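Long-range contacts in uncharacterized protein (Bacteroides eggerthii, PDB 4L3R), which is of unknown function but belongs to the DUF4847 family, whose place in the calycin clan is consistent with a lipocalin-like antiparallel beta fold: residues B[51-56]-B[73-78]; B[32-37]-B[104-109]. One frame throughout, in Å; residues are numbered along the deposited sequence.

Interaction 1. Residues B[51-56]-B[73-78]; sequences ENFTLN and HAVKAN
F53 and T54 together face H73 at the start of strand 54-61 and the end of its antiparallel neighbour 66-73, and the extra residue makes a G1 beta bulge. T54 and H73 form a hydrogen-bonded pair, T54 N giving to H73 O (2.9 Å) and H73 N to T54 O (3.0 Å). One residue earlier, outside the strand, F53 N lies in the carbonyl plane of A74 and bonds to a lone pair of its O at 3.0 Å. H73 CG lies anti to the backbone N (chi1 175°), and from the ring beyond it ND1 gives a nearly straight bond (172°) to E51 O at 2.8 Å, the acceptor lying in the ring plane and the donor above the carbonyl plane of E51. An alanine here would strip off the ring and probably leave E51 O without this donor, and V75 O without the weak bond from NE2. N52 OD1 sits obliquely to the same ring, 3.4 Å from H73 CE1, while N52 ND2 is held by L46 O. The F53 ring meets F111 of helix 106-116 edge-to-face. A74 O lies over one face of the F53 ring, toward the rim, and F53 CZ touches V75 CG2 at 3.5 Å.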
ATOM      1  N   GLU B  51      -4.356  21.736  -6.044  1.00 66.22           N
ATOM      2  CA  GLU B  51      -3.237  20.847  -6.363  1.00 64.61           C
ATOM      3  C   GLU B  51      -1.888  21.286  -5.768  1.00 64.05           C
ATOM      4  O   GLU B  51      -0.977  20.465  -5.757  1.00 62.61           O
ATOM      5  CB  GLU B  51      -3.093  20.654  -7.896  1.00 69.10           C
ATOM      6  CG  GLU B  51      -2.782  21.911  -8.707  1.00 86.67           C
ATOM      7  CD  GLU B  51      -3.965  22.587  -9.377  1.00116.40           C
ATOM      8  OE1 GLU B  51      -5.063  22.603  -8.774  1.00107.48           O
ATOM      9  OE2 GLU B  51      -3.773  23.168 -10.470  1.00120.31           O
ATOM     10  N   ASN B  52      -1.734  22.537  -5.283  1.00 59.16           N
ATOM     11  CA  ASN B  52      -0.457  23.008  -4.715  1.00 54.96           C
ATOM     12  C   ASN B  52      -0.292  22.638  -3.244  1.00 55.14           C
ATOM     13  O   ASN B  52      -1.267  22.604  -2.491  1.00 55.47           O
ATOM     14  CB  ASN B  52      -0.313  24.520  -4.873  1.00 52.79           C
ATOM     15  CG  ASN B  52      -0.223  24.976  -6.308  1.00 62.58           C
ATOM     16  OD1 ASN B  52      -0.098  24.174  -7.223  1.00 61.28           O
ATOM     17  ND2 ASN B  52      -0.264  26.283  -6.544  1.00 55.39           N
ATOM     18  N   PHE B  53       0.968  22.373  -2.843  1.00 48.59           N
ATOM     19  CA  PHE B  53       1.384  22.006  -1.487  1.00 45.97           C
ATOM     20  C   PHE B  53       0.637  20.762  -0.987  1.00 50.51           C
ATOM     21  O   PHE B  53       0.063  20.761   0.106  1.00 49.47           O
ATOM     22  CB  PHE B  53       1.227  23.185  -0.513  1.00 47.32           C
ATOM     23  CG  PHE B  53       1.968  24.429  -0.944  1.00 47.71           C
ATOM     24  CD1 PHE B  53       3.280  24.647  -0.547  1.00 48.32           C
ATOM     25  CD2 PHE B  53       1.346  25.389  -1.732  1.00 50.35           C
ATOM     26  CE1 PHE B  53       3.970  25.780  -0.968  1.00 48.88           C
ATOM     27  CE2 PHE B  53       2.034  26.530  -2.143  1.00 52.77           C
ATOM     28  CZ  PHE B  53       3.336  26.727  -1.745  1.00 49.49           C
ATOM     29  N   THR B  54       0.668  19.696  -1.801  1.00 48.32           N
ATOM     30  CA  THR B  54       0.034  18.423  -1.470  1.00 48.44           C
ATOM     31  C   THR B  54       1.104  17.379  -1.138  1.00 50.55           C
ATOM     32  O   THR B  54       2.262  17.515  -1.546  1.00 48.77           O
ATOM     33  CB  THR B  54      -0.860  17.947  -2.604  1.00 56.62           C
ATOM     34  OG1 THR B  54      -0.077  17.756  -3.784  1.00 59.97           O
ATOM     35  CG2 THR B  54      -2.014  18.890  -2.871  1.00 54.76           C
ATOM     36  N   LEU B  55       0.706  16.345  -0.401  1.00 47.18           N
ATOM     37  CA  LEU B  55       1.579  15.246   0.009  1.00 46.73           C
ATOM     38  C   LEU B  55       0.778  13.949  -0.074  1.00 52.67           C
ATOM     39  O   LEU B  55      -0.376  13.910   0.352  1.00 54.00           O
ATOM     40  CB  LEU B  55       2.113  15.519   1.431  1.00 46.09           C
ATOM     41  CG  LEU B  55       2.871  14.395   2.158  1.00 50.20           C
ATOM     42  CD1 LEU B  55       4.238  14.160   1.530  1.00 49.60           C
ATOM     43  CD2 LEU B  55       3.065  14.752   3.619  1.00 51.12           C
ATOM     44  N   ASN B  56       1.358  12.915  -0.685  1.00 48.25           N
ATOM     45  CA  ASN B  56       0.686  11.634  -0.866  1.00 48.82           C
ATOM     46  C   ASN B  56       1.595  10.485  -0.485  1.00 52.18           C
ATOM     47  O   ASN B  56       2.731  10.414  -0.952  1.00 50.70           O
ATOM     48  CB  ASN B  56       0.261  11.463  -2.332  1.00 48.30           C
ATOM     49  CG  ASN B  56      -0.935  12.279  -2.723  1.00 62.39           C
ATOM     50  OD1 ASN B  56      -0.801  13.374  -3.265  1.00 59.66           O
ATOM     51  ND2 ASN B  56      -2.134  11.758  -2.496  1.00 50.93           N
ATOM     52  N   HIS B  73       3.790  17.698  -4.168  1.00 48.92           N
ATOM     53  CA  HIS B  73       3.789  18.758  -5.162  1.00 50.37           C
ATOM     54  C   HIS B  73       3.717  20.071  -4.423  1.00 52.65           C
ATOM     55  O   HIS B  73       2.809  20.257  -3.620  1.00 51.20           O
ATOM     56  CB  HIS B  73       2.627  18.597  -6.144  1.00 53.54           C
ATOM     57  CG  HIS B  73       2.527  19.731  -7.115  1.00 59.33           C
ATOM     58  ND1 HIS B  73       1.399  20.516  -7.181  1.00 62.79           N
ATOM     59  CD2 HIS B  73       3.452  20.230  -7.966  1.00 62.33           C
ATOM     60  CE1 HIS B  73       1.640  21.424  -8.111  1.00 64.15           C
ATOM     61  NE2 HIS B  73       2.873  21.304  -8.594  1.00 64.31           N
ATOM     62  N   ALA B  74       4.692  20.959  -4.657  1.00 49.02           N
ATOM     63  CA  ALA B  74       4.704  22.290  -4.071  1.00 47.99           C
ATOM     64  C   ALA B  74       3.992  23.238  -5.052  1.00 51.76           C
ATOM     65  O   ALA B  74       2.770  23.304  -5.001  1.00 51.25           O
ATOM     66  CB  ALA B  74       6.129  22.730  -3.783  1.00 48.08           C
ATOM     67  N   VAL B  75       4.714  23.929  -5.955  1.00 49.47           N
ATOM     68  CA  VAL B  75       4.098  24.809  -6.953  1.00 51.84           C
ATOM     69  C   VAL B  75       4.645  24.388  -8.317  1.00 59.60           C
ATOM     70  O   VAL B  75       3.918  23.769  -9.095  1.00 62.13           O
ATOM     71  CB  VAL B  75       4.332  26.313  -6.630  1.00 56.03           C
ATOM     72  CG1 VAL B  75       3.737  27.209  -7.725  1.00 58.57           C
ATOM     73  CG2 VAL B  75       3.747  26.669  -5.265  1.00 53.73           C
ATOM     74  N   LYS B  76       5.926  24.675  -8.590  1.00 57.45           N
ATOM     75  CA  LYS B  76       6.600  24.284  -9.833  1.00 60.41           C
ATOM     76  C   LYS B  76       7.436  23.001  -9.654  1.00 63.78           C
ATOM     77  O   LYS B  76       7.797  22.391 -10.658  1.00 67.16           O
ATOM     78  CB  LYS B  76       7.506  25.424 -10.330  1.00 64.53           C
ATOM     79  CG  LYS B  76       6.756  26.729 -10.548  1.00 74.05           C
ATOM     80  CD  LYS B  76       7.555  27.757 -11.339  1.00 81.59           C
ATOM     81  CE  LYS B  76       8.801  28.213 -10.627  1.00 86.77           C
ATOM     82  NZ  LYS B  76       9.388  29.429 -11.258  1.00 95.85           N
ATOM     83  N   ALA B  77       7.737  22.581  -8.403  1.00 56.31           N
ATOM     84  CA  ALA B  77       8.562  21.400  -8.162  1.00 55.20           C
ATOM     85  C   ALA B  77       7.749  20.221  -7.619  1.00 57.03           C
ATOM     86  O   ALA B  77       6.736  20.406  -6.942  1.00 53.67           O
ATOM     87  CB  ALA B  77       9.687  21.730  -7.197  1.00 54.39           C
ATOM     88  N   ASN B  78       8.234  19.007  -7.912  1.00 55.46           N
ATOM     89  CA  ASN B  78       7.626  17.748  -7.493  1.00 54.32           C
ATOM     90  C   ASN B  78       8.621  16.831  -6.817  1.00 55.77           C
ATOM     91  O   ASN B  78       9.789  16.802  -7.194  1.00 56.38           O
ATOM     92  CB  ASN B  78       7.063  16.994  -8.716  1.00 54.72           C
ATOM     93  CG  ASN B  78       5.794  17.578  -9.262  1.00 82.23           C
ATOM     94  OD1 ASN B  78       4.712  17.362  -8.714  1.00 75.09           O
ATOM     95  ND2 ASN B  78       5.883  18.334 -10.349  1.00 79.69           N
TER

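Interaction 2. Residues B[32-37]-B[104-109]; sequences GLWSNE and SDKLAK
Beside the meeting of W34 with K106 and L107, D105 OD2 is gripped by three groups. As the N-cap of helix 106-116, D105 takes weak capping bonds at OD2 from L107 N (3.2 Å) and A108 N (3.4 Å), and S43 OG of helix 37-48 makes a third hydrogen bond to it. The same S43 hydroxyl is bonded to W34 NE1, and through it the indole is tied to the cap of the other helix.

Apolar contacts fill in around this polar chain. W34 meets successive residues of the helix with the atoms on either side of NE1: CD1 comes within 4.0 Å of K106 CB, and CZ2, beyond the ring-fusion carbon, within 4.0 Å of L107 CB, both approaches being oblique to the ring. L33 CD2 stands 4.0 Å above the indole, over its centre, while its other methyl, CD1, meets L107 CD1 at 4.0 Å. CG of L107 lies anti to the backbone N (chi1 -173°), and chi2 of 62° then sets CD1 toward L33.

K106 slides past W34 in the opposite direction, its chain extended beyond CG. On the way CD passes L33 O at 3.5 Å, and NZ arrives 2.9 Å from S35 OG at an angle too poor for a hydrogen bond. The charge is instead met by E39 OE1 in a salt bridge, and that carboxylate oxygen also accepts from S35 N.

The contact thus joins the loop between strand 15-22 and helix 37-48 to the first turn of helix 106-116. N36 caps E39 N at the start of helix 37-48, F29 meets W34 edge-to-face, and L107 reaches on to F53, just before strand 54-61.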
ATOM      1  N   GLY B  32       9.680  35.237   9.937  1.00 61.89           N
ATOM      2  CA  GLY B  32      10.812  35.332   9.021  1.00 61.47           C
ATOM      3  C   GLY B  32      10.754  34.414   7.813  1.00 61.80           C
ATOM      4  O   GLY B  32      11.739  34.319   7.073  1.00 61.80           O
ATOM      5  N   LEU B  33       9.608  33.739   7.580  1.00 55.39           N
ATOM      6  CA  LEU B  33       9.445  32.857   6.414  1.00 52.03           C
ATOM      7  C   LEU B  33       9.478  33.731   5.141  1.00 57.09           C
ATOM      8  O   LEU B  33      10.159  33.386   4.172  1.00 56.87           O
ATOM      9  CB  LEU B  33       8.144  32.051   6.523  1.00 50.02           C
ATOM     10  CG  LEU B  33       8.115  30.692   5.820  1.00 51.88           C
ATOM     11  CD1 LEU B  33       6.902  29.888   6.259  1.00 50.73           C
ATOM     12  CD2 LEU B  33       8.133  30.835   4.312  1.00 52.27           C
ATOM     13  N   TRP B  34       8.784  34.884   5.183  1.00 54.34           N
ATOM     14  CA  TRP B  34       8.769  35.892   4.114  1.00 54.72           C
ATOM     15  C   TRP B  34       9.457  37.167   4.610  1.00 59.84           C
ATOM     16  O   TRP B  34       9.674  37.311   5.810  1.00 60.22           O
ATOM     17  CB  TRP B  34       7.329  36.190   3.681  1.00 53.09           C
ATOM     18  CG  TRP B  34       6.608  34.992   3.135  1.00 52.01           C
ATOM     19  CD1 TRP B  34       6.764  34.438   1.902  1.00 54.04           C
ATOM     20  CD2 TRP B  34       5.628  34.194   3.816  1.00 50.96           C
ATOM     21  NE1 TRP B  34       5.915  33.368   1.752  1.00 51.85           N
ATOM     22  CE2 TRP B  34       5.219  33.182   2.920  1.00 53.28           C
ATOM     23  CE3 TRP B  34       5.033  34.253   5.086  1.00 52.97           C
ATOM     24  CZ2 TRP B  34       4.233  32.246   3.250  1.00 52.01           C
ATOM     25  CZ3 TRP B  34       4.075  33.309   5.419  1.00 54.11           C
ATOM     26  CH2 TRP B  34       3.677  32.327   4.498  1.00 53.14           C
ATOM     27  N   SER B  35       9.826  38.074   3.687  1.00 57.79           N
ATOM     28  CA  SER B  35      10.482  39.358   4.006  1.00 59.72           C
ATOM     29  C   SER B  35       9.496  40.541   4.010  1.00 63.20           C
ATOM     30  O   SER B  35       9.834  41.601   4.539  1.00 65.26           O
ATOM     31  CB  SER B  35      11.595  39.660   2.999  1.00 64.39           C
ATOM     32  OG  SER B  35      12.709  38.793   3.129  1.00 70.82           O
ATOM     33  N   ASN B  36       8.311  40.397   3.378  1.00 57.28           N
ATOM     34  CA  ASN B  36       7.340  41.495   3.294  1.00 58.67           C
ATOM     35  C   ASN B  36       5.924  40.952   3.085  1.00 60.23           C
ATOM     36  O   ASN B  36       5.764  39.765   2.802  1.00 56.20           O
ATOM     37  CB  ASN B  36       7.730  42.460   2.160  1.00 60.71           C
ATOM     38  CG  ASN B  36       7.918  41.796   0.813  1.00 71.94           C
ATOM     39  OD1 ASN B  36       6.961  41.345   0.183  1.00 63.60           O
ATOM     40  ND2 ASN B  36       9.149  41.731   0.328  1.00 66.58           N
ATOM     41  N   GLU B  37       4.899  41.825   3.219  1.00 59.29           N
ATOM     42  CA  GLU B  37       3.488  41.413   3.065  1.00 59.27           C
ATOM     43  C   GLU B  37       3.170  40.878   1.641  1.00 61.78           C
ATOM     44  O   GLU B  37       2.403  39.925   1.519  1.00 58.80           O
ATOM     45  CB  GLU B  37       2.511  42.573   3.403  1.00 63.68           C
ATOM     46  CG  GLU B  37       1.549  42.297   4.549  1.00 76.53           C
ATOM     47  CD  GLU B  37       0.663  41.074   4.401  1.00105.28           C
ATOM     48  OE1 GLU B  37       0.197  40.803   3.270  1.00111.02           O
ATOM     49  OE2 GLU B  37       0.418  40.396   5.425  1.00 97.71           O
ATOM     50  N   SER B 104      10.725  29.302  -6.975  1.00 61.44           N
ATOM     51  CA  SER B 104      11.020  30.715  -6.734  1.00 62.46           C
ATOM     52  C   SER B 104      10.278  31.195  -5.467  1.00 63.85           C
ATOM     53  O   SER B 104      10.781  32.063  -4.756  1.00 65.01           O
ATOM     54  CB  SER B 104      10.644  31.577  -7.940  1.00 68.47           C
ATOM     55  OG  SER B 104       9.245  31.632  -8.173  1.00 77.77           O
ATOM     56  N   ASP B 105       9.086  30.644  -5.189  1.00 57.77           N
ATOM     57  CA  ASP B 105       8.276  31.025  -4.032  1.00 55.39           C
ATOM     58  C   ASP B 105       8.921  30.538  -2.729  1.00 54.27           C
ATOM     59  O   ASP B 105       9.301  29.374  -2.642  1.00 52.81           O
ATOM     60  CB  ASP B 105       6.863  30.440  -4.178  1.00 56.81           C
ATOM     61  CG  ASP B 105       5.871  31.028  -3.212  1.00 65.98           C
ATOM     62  OD1 ASP B 105       5.358  32.126  -3.490  1.00 68.94           O
ATOM     63  OD2 ASP B 105       5.622  30.400  -2.166  1.00 71.27           O
ATOM     64  N   LYS B 106       9.038  31.422  -1.720  1.00 49.45           N
ATOM     65  CA  LYS B 106       9.672  31.076  -0.442  1.00 47.98           C
ATOM     66  C   LYS B 106       8.924  29.979   0.313  1.00 51.27           C
ATOM     67  O   LYS B 106       9.584  29.146   0.931  1.00 50.44           O
ATOM     68  CB  LYS B 106       9.830  32.305   0.461  1.00 50.03           C
ATOM     69  CG  LYS B 106      10.868  33.298  -0.060  1.00 49.29           C
ATOM     70  CD  LYS B 106      11.043  34.448   0.922  1.00 56.53           C
ATOM     71  CE  LYS B 106      12.122  35.419   0.504  1.00 67.88           C
ATOM     72  NZ  LYS B 106      12.365  36.447   1.547  1.00 74.68           N
ATOM     73  N   LEU B 107       7.577  29.961   0.283  1.00 47.50           N
ATOM     74  CA  LEU B 107       6.825  28.891   0.957  1.00 45.95           C
ATOM     75  C   LEU B 107       7.104  27.547   0.282  1.00 46.87           C
ATOM     76  O   LEU B 107       7.265  26.542   0.975  1.00 45.05           O
ATOM     77  CB  LEU B 107       5.312  29.169   0.969  1.00 46.58           C
ATOM     78  CG  LEU B 107       4.448  28.188   1.787  1.00 50.47           C
ATOM     79  CD1 LEU B 107       4.828  28.211   3.263  1.00 50.18           C
ATOM     80  CD2 LEU B 107       2.970  28.493   1.612  1.00 52.74           C
ATOM     81  N   ALA B 108       7.180  27.536  -1.059  1.00 44.51           N
ATOM     82  CA  ALA B 108       7.472  26.321  -1.834  1.00 45.05           C
ATOM     83  C   ALA B 108       8.900  25.810  -1.564  1.00 49.85           C
ATOM     84  O   ALA B 108       9.101  24.601  -1.464  1.00 48.69           O
ATOM     85  CB  ALA B 108       7.278  26.589  -3.319  1.00 47.11           C
ATOM     86  N   LYS B 109       9.879  26.725  -1.410  1.00 47.82           N
ATOM     87  CA  LYS B 109      11.263  26.336  -1.093  1.00 47.62           C
ATOM     88  C   LYS B 109      11.341  25.679   0.288  1.00 50.06           C
ATOM     89  O   LYS B 109      12.019  24.662   0.449  1.00 50.24           O
ATOM     90  CB  LYS B 109      12.204  27.553  -1.129  1.00 50.69           C
ATOM     91  CG  LYS B 109      12.536  28.076  -2.519  1.00 53.34           C
ATOM     92  CD  LYS B 109      13.367  29.361  -2.401  1.00 55.86           C
ATOM     93  CE  LYS B 109      13.776  29.921  -3.732  1.00 76.07           C
ATOM     94  NZ  LYS B 109      14.613  31.142  -3.586  1.00 91.07           N
TER

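Along the chain the segments come in the order 32-37, 51-56, 73-78, 104-109, so interaction 1 is nested inside the loop closed by interaction 2. Their centres lie 16 Å apart, yet they touch: F53 CE1 packs 3.6 Å from A108 CA, and V75 CG2 is 4.0 Å from A108 CB. Helix 106-116 is the shared element: its first residues, K106 and L107, meet the loop that precedes helix 37-48, while L107 and A108 also pack on the bulge and the turn at the ends of strands 54-61 and 66-73, neighbours in the antiparallel sheet. The pair illustrates how local strand-end and helix-cap geometry can tie two helices to one end of a sheet in this probably calycin-like fold.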